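Local coordinates for N-acetylgalactosaminyltransferase 7 (Homo sapiens, PDB 6IWR), which belongs to the polypeptide GalNAc transferase family and joins a GT-A glycosyltransferase domain to a ricin-type beta-trefoil lectin domain, at residues L146-E158 / A231-H243. Numbering follows the deposited sequence.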
loop_
_atom_site.group_PDB
_atom_site.type_symbol
_atom_site.label_atom_id
_atom_site.label_comp_id
_atom_site.label_asym_id
_atom_site.label_seq_id
_atom_site.Cartn_x
_atom_site.Cartn_y
_atom_site.Cartn_z
ATOM N N LEU A 146 30.361 34.195 -16.018
ATOM C CA LEU A 146 29.450 33.673 -15.027
ATOM C C LEU A 146 29.915 33.777 -13.596
ATOM O O LEU A 146 31.092 33.864 -13.323
ATOM C CB LEU A 146 29.190 32.208 -15.324
ATOM C CG LEU A 146 28.745 31.832 -16.725
ATOM C CD1 LEU A 146 29.250 30.451 -17.090
ATOM C CD2 LEU A 146 27.238 31.899 -16.810
ATOM N N LEU A 147 28.959 33.788 -12.684
ATOM C CA LEU A 147 29.225 33.753 -11.259
ATOM C C LEU A 147 29.798 32.412 -10.850
ATOM O O LEU A 147 29.486 31.403 -11.437
ATOM C CB LEU A 147 27.929 33.954 -10.491
ATOM C CG LEU A 147 27.355 35.297 -10.053
ATOM C CD1 LEU A 147 28.199 36.480 -10.441
ATOM C CD2 LEU A 147 25.939 35.476 -10.545
ATOM N N THR A 148 30.630 32.399 -9.825
ATOM C CA THR A 148 31.079 31.146 -9.226
ATOM C C THR A 148 29.982 30.553 -8.329
ATOM O O THR A 148 28.998 31.212 -7.999
ATOM C CB THR A 148 32.339 31.378 -8.412
ATOM O OG1 THR A 148 32.029 32.248 -7.312
ATOM C CG2 THR A 148 33.424 32.021 -9.279
ATOM N N SER A 149 30.152 29.298 -7.907
ATOM C CA SER A 149 29.124 28.678 -7.075
ATOM C C SER A 149 29.706 27.791 -5.985
ATOM O O SER A 149 30.707 27.087 -6.187
ATOM C CB SER A 149 28.138 27.839 -7.920
ATOM O OG SER A 149 27.405 28.664 -8.806
ATOM N N SER A 150 29.045 27.805 -4.833
ATOM C CA SER A 150 29.190 26.747 -3.840
ATOM C C SER A 150 28.032 25.774 -4.038
ATOM O O SER A 150 26.869 26.185 -3.948
ATOM C CB SER A 150 29.175 27.338 -2.429
ATOM O OG SER A 150 30.245 28.267 -2.234
ATOM N N VAL A 151 28.308 24.510 -4.350
ATOM C CA VAL A 151 27.221 23.535 -4.321
ATOM C C VAL A 151 27.162 22.951 -2.916
ATOM O O VAL A 151 28.185 22.533 -2.355
ATOM C CB VAL A 151 27.359 22.436 -5.408
ATOM C CG1 VAL A 151 27.948 22.957 -6.717
ATOM C CG2 VAL A 151 28.109 21.207 -4.927
ATOM N N VAL A 152 25.976 22.967 -2.316
ATOM C CA VAL A 152 25.790 22.415 -0.983
ATOM C C VAL A 152 24.879 21.207 -1.103
ATOM O O VAL A 152 23.858 21.255 -1.796
ATOM C CB VAL A 152 25.244 23.455 0.013
ATOM C CG1 VAL A 152 25.598 24.884 -0.430
ATOM C CG2 VAL A 152 23.824 23.313 0.145
ATOM N N ILE A 153 25.299 20.112 -0.486
ATOM C CA ILE A 153 24.577 18.851 -0.454
ATOM C C ILE A 153 24.330 18.551 1.016
ATOM O O ILE A 153 25.280 18.325 1.779
ATOM C CB ILE A 153 25.365 17.708 -1.115
ATOM C CG1 ILE A 153 25.680 18.026 -2.561
ATOM C CG2 ILE A 153 24.583 16.392 -1.044
ATOM C CD1 ILE A 153 26.719 17.134 -3.101
ATOM N N VAL A 154 23.079 18.572 1.412
ATOM C CA VAL A 154 22.676 18.158 2.744
ATOM C C VAL A 154 22.403 16.664 2.697
ATOM O O VAL A 154 21.707 16.181 1.800
ATOM C CB VAL A 154 21.438 18.950 3.202
ATOM C CG1 VAL A 154 20.900 18.391 4.520
ATOM C CG2 VAL A 154 21.776 20.435 3.291
ATOM N N PHE A 155 22.975 15.910 3.624
ATOM C CA PHE A 155 22.717 14.484 3.626
ATOM C C PHE A 155 22.440 14.000 5.040
ATOM O O PHE A 155 22.839 14.623 6.031
ATOM C CB PHE A 155 23.870 13.697 2.987
ATOM C CG PHE A 155 25.111 13.640 3.818
ATOM C CD1 PHE A 155 25.301 12.614 4.736
ATOM C CD2 PHE A 155 26.103 14.592 3.656
ATOM C CE1 PHE A 155 26.449 12.540 5.497
ATOM C CE2 PHE A 155 27.266 14.531 4.422
ATOM C CZ PHE A 155 27.432 13.508 5.356
ATOM N N HIS A 156 21.707 12.888 5.107
ATOM C CA HIS A 156 21.459 12.176 6.360
ATOM C C HIS A 156 21.480 10.689 6.036
ATOM O O HIS A 156 20.600 10.201 5.324
ATOM C CB HIS A 156 20.124 12.599 6.989
ATOM C CG HIS A 156 19.719 11.777 8.178
ATOM N ND1 HIS A 156 20.173 12.035 9.457
ATOM C CD2 HIS A 156 18.908 10.696 8.278
ATOM C CE1 HIS A 156 19.669 11.142 10.289
ATOM N NE2 HIS A 156 18.895 10.322 9.599
ATOM N N ASN A 157 22.488 9.979 6.533
ATOM C CA ASN A 157 22.550 8.522 6.447
ATOM C C ASN A 157 22.559 8.011 5.013
ATOM O O ASN A 157 22.244 6.843 4.767
ATOM C CB ASN A 157 21.408 7.879 7.231
ATOM C CG ASN A 157 21.700 7.816 8.716
ATOM O OD1 ASN A 157 22.811 8.149 9.164
ATOM N ND2 ASN A 157 20.717 7.375 9.493
ATOM N N GLU A 158 22.963 8.856 4.068
ATOM C CA GLU A 158 22.997 8.469 2.666
ATOM C C GLU A 158 23.952 7.301 2.433
ATOM O O GLU A 158 24.962 7.139 3.128
ATOM C CB GLU A 158 23.414 9.665 1.814
ATOM C CG GLU A 158 23.267 9.456 0.324
ATOM C CD GLU A 158 21.806 9.475 -0.136
ATOM O OE1 GLU A 158 20.940 10.032 0.588
ATOM O OE2 GLU A 158 21.532 8.924 -1.229
ATOM N N ALA A 231 28.780 27.807 3.683
ATOM C CA ALA A 231 29.280 27.715 2.313
ATOM C C ALA A 231 29.449 29.149 1.850
ATOM O O ALA A 231 28.514 29.765 1.345
ATOM C CB ALA A 231 28.345 26.936 1.408
ATOM N N LYS A 232 30.655 29.674 2.032
ATOM C CA LYS A 232 30.885 31.107 1.972
ATOM C C LYS A 232 31.619 31.564 0.724
ATOM O O LYS A 232 31.588 32.761 0.423
ATOM C CB LYS A 232 31.696 31.552 3.182
ATOM C CG LYS A 232 31.090 31.193 4.493
ATOM C CD LYS A 232 32.181 31.174 5.516
ATOM C CE LYS A 232 31.669 31.526 6.881
ATOM N NZ LYS A 232 32.610 32.546 7.437
ATOM N N LEU A 233 32.263 30.642 -0.008
ATOM C CA LEU A 233 33.183 30.992 -1.089
ATOM C C LEU A 233 32.485 31.366 -2.396
ATOM O O LEU A 233 33.015 32.169 -3.168
ATOM C CB LEU A 233 34.107 29.827 -1.358
ATOM C CG LEU A 233 35.354 29.622 -0.532
ATOM C CD1 LEU A 233 35.258 30.310 0.803
ATOM C CD2 LEU A 233 35.564 28.136 -0.376
ATOM N N GLY A 234 31.356 30.756 -2.717
ATOM C CA GLY A 234 30.792 30.945 -4.029
ATOM C C GLY A 234 29.882 32.159 -4.127
ATOM O O GLY A 234 29.271 32.653 -3.182
ATOM N N GLN A 235 29.773 32.681 -5.328
ATOM C CA GLN A 235 28.836 33.768 -5.500
ATOM C C GLN A 235 27.392 33.278 -5.507
ATOM O O GLN A 235 26.517 33.966 -4.966
ATOM C CB GLN A 235 29.174 34.529 -6.777
ATOM C CG GLN A 235 30.568 35.137 -6.746
ATOM C CD GLN A 235 30.997 35.685 -8.087
ATOM O OE1 GLN A 235 30.912 34.986 -9.103
ATOM N NE2 GLN A 235 31.451 36.949 -8.105
ATOM N N VAL A 236 27.100 32.105 -6.085
ATOM C CA VAL A 236 25.745 31.583 -5.988
ATOM C C VAL A 236 25.779 30.258 -5.250
ATOM O O VAL A 236 26.757 29.509 -5.326
ATOM C CB VAL A 236 25.023 31.443 -7.353
ATOM C CG1 VAL A 236 25.665 32.317 -8.420
ATOM C CG2 VAL A 236 24.853 29.999 -7.784
ATOM N N LEU A 237 24.715 30.001 -4.484
ATOM C CA LEU A 237 24.481 28.702 -3.867
ATOM C C LEU A 237 23.723 27.804 -4.836
ATOM O O LEU A 237 22.737 28.233 -5.437
ATOM C CB LEU A 237 23.687 28.856 -2.576
ATOM C CG LEU A 237 24.358 29.679 -1.474
ATOM C CD1 LEU A 237 23.338 30.067 -0.422
ATOM C CD2 LEU A 237 25.513 28.845 -0.859
ATOM N N ILE A 238 24.199 26.576 -5.020
ATOM C CA ILE A 238 23.467 25.578 -5.786
ATOM C C ILE A 238 23.185 24.434 -4.832
ATOM O O ILE A 238 24.114 23.739 -4.408
ATOM C CB ILE A 238 24.234 25.076 -7.018
ATOM C CG1 ILE A 238 24.720 26.240 -7.888
ATOM C CG2 ILE A 238 23.325 24.112 -7.843
ATOM C CD1 ILE A 238 25.300 25.805 -9.222
ATOM N N TYR A 239 21.914 24.234 -4.499
ATOM C CA TYR A 239 21.526 23.109 -3.662
ATOM C C TYR A 239 21.265 21.869 -4.511
ATOM O O TYR A 239 20.697 21.955 -5.604
ATOM C CB TYR A 239 20.282 23.464 -2.837
ATOM C CG TYR A 239 20.576 24.463 -1.762
ATOM C CD1 TYR A 239 20.988 24.044 -0.506
ATOM C CD2 TYR A 239 20.468 25.831 -2.012
ATOM C CE1 TYR A 239 21.293 24.969 0.502
ATOM C CE2 TYR A 239 20.766 26.763 -1.028
ATOM C CZ TYR A 239 21.187 26.327 0.234
ATOM O OH TYR A 239 21.498 27.239 1.232
ATOM N N LEU A 240 21.670 20.712 -3.978
ATOM C CA LEU A 240 21.575 19.408 -4.628
ATOM C C LEU A 240 21.251 18.340 -3.593
ATOM O O LEU A 240 21.899 18.294 -2.545
ATOM C CB LEU A 240 22.904 19.052 -5.315
ATOM C CG LEU A 240 23.026 19.080 -6.842
ATOM C CD1 LEU A 240 22.017 19.996 -7.435
ATOM C CD2 LEU A 240 24.418 19.501 -7.246
ATOM N N ASP A 241 20.268 17.476 -3.892
ATOM C CA ASP A 241 19.986 16.281 -3.081
ATOM C C ASP A 241 21.266 15.438 -2.980
ATOM O O ASP A 241 22.169 15.537 -3.809
ATOM C CB ASP A 241 18.833 15.426 -3.693
ATOM C CG ASP A 241 17.472 15.529 -2.913
ATOM O OD1 ASP A 241 17.206 16.659 -2.438
ATOM O OD2 ASP A 241 16.672 14.506 -2.798
ATOM N N ALA A 242 21.348 14.587 -1.959
ATOM C CA ALA A 242 22.535 13.743 -1.872
ATOM C C ALA A 242 22.465 12.514 -2.784
ATOM O O ALA A 242 23.329 11.635 -2.699
ATOM C CB ALA A 242 22.783 13.323 -0.424
ATOM N N HIS A 243 21.478 12.436 -3.672
ATOM C CA HIS A 243 21.323 11.323 -4.601
ATOM C C HIS A 243 20.982 11.890 -5.985
ATOM O O HIS A 243 19.913 11.653 -6.549
ATOM C CB HIS A 243 20.261 10.336 -4.095
ATOM C CG HIS A 243 19.164 10.984 -3.298
ATOM N ND1 HIS A 243 19.091 10.900 -1.926
ATOM C CD2 HIS A 243 18.120 11.762 -3.684
ATOM C CE1 HIS A 243 18.042 11.588 -1.504
ATOM N NE2 HIS A 243 17.434 12.121 -2.551
HETATM O O HOH W 1 34.772 32.169 -5.517
#
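Val152 and Leu240, joined by a backbone bond from Leu240 N to Val152 O (3.1 Å), belong to neighbouring parallel strands of the GT-A Rossmann-like sheet, 149-155 and 236-240, whose axes lie 26° apart. The parallel ladder shows in the alternation of bonds: Ser150 N donates to Val236 O and Ser150 O accepts from Ile238 N, at 2.9 Å each, and Val152 N then reaches Ile238 O.

At the N-terminal end, side chains extend the pairing. Gln235 OE1 accepts Thr148 N at 2.7 Å, on a lone pair in the carbonyl plane, while Gln235 N donates to Thr148 OG1 at 3.0 Å; chi1 of 64° sets that hydroxyl between its own backbone N and carbonyl carbon, where it meets the Gln235 N-H. Ser150 OG takes a weak bond from Gly234 N, and Glu181 is its stronger partner.

Apolar side chains meet on both faces: Val152 CG1 with Ala231 CB (3.9 Å) and Leu237 CD2 on one, Ile153 on the other, its CG2 against Ala242 CB (3.6 Å) in the loop past the strand.

Asp241, its side chain about 3 Å from the manganese ion, is also hydrogen-bonded to His380. The Glu158 carboxylate, also bonded to Thr162, meets the His243 ring at its edge, the two planes 41° apart; His243 ND1 donates weakly to Glu158 OE1 and OE2, each at 3.2 Å.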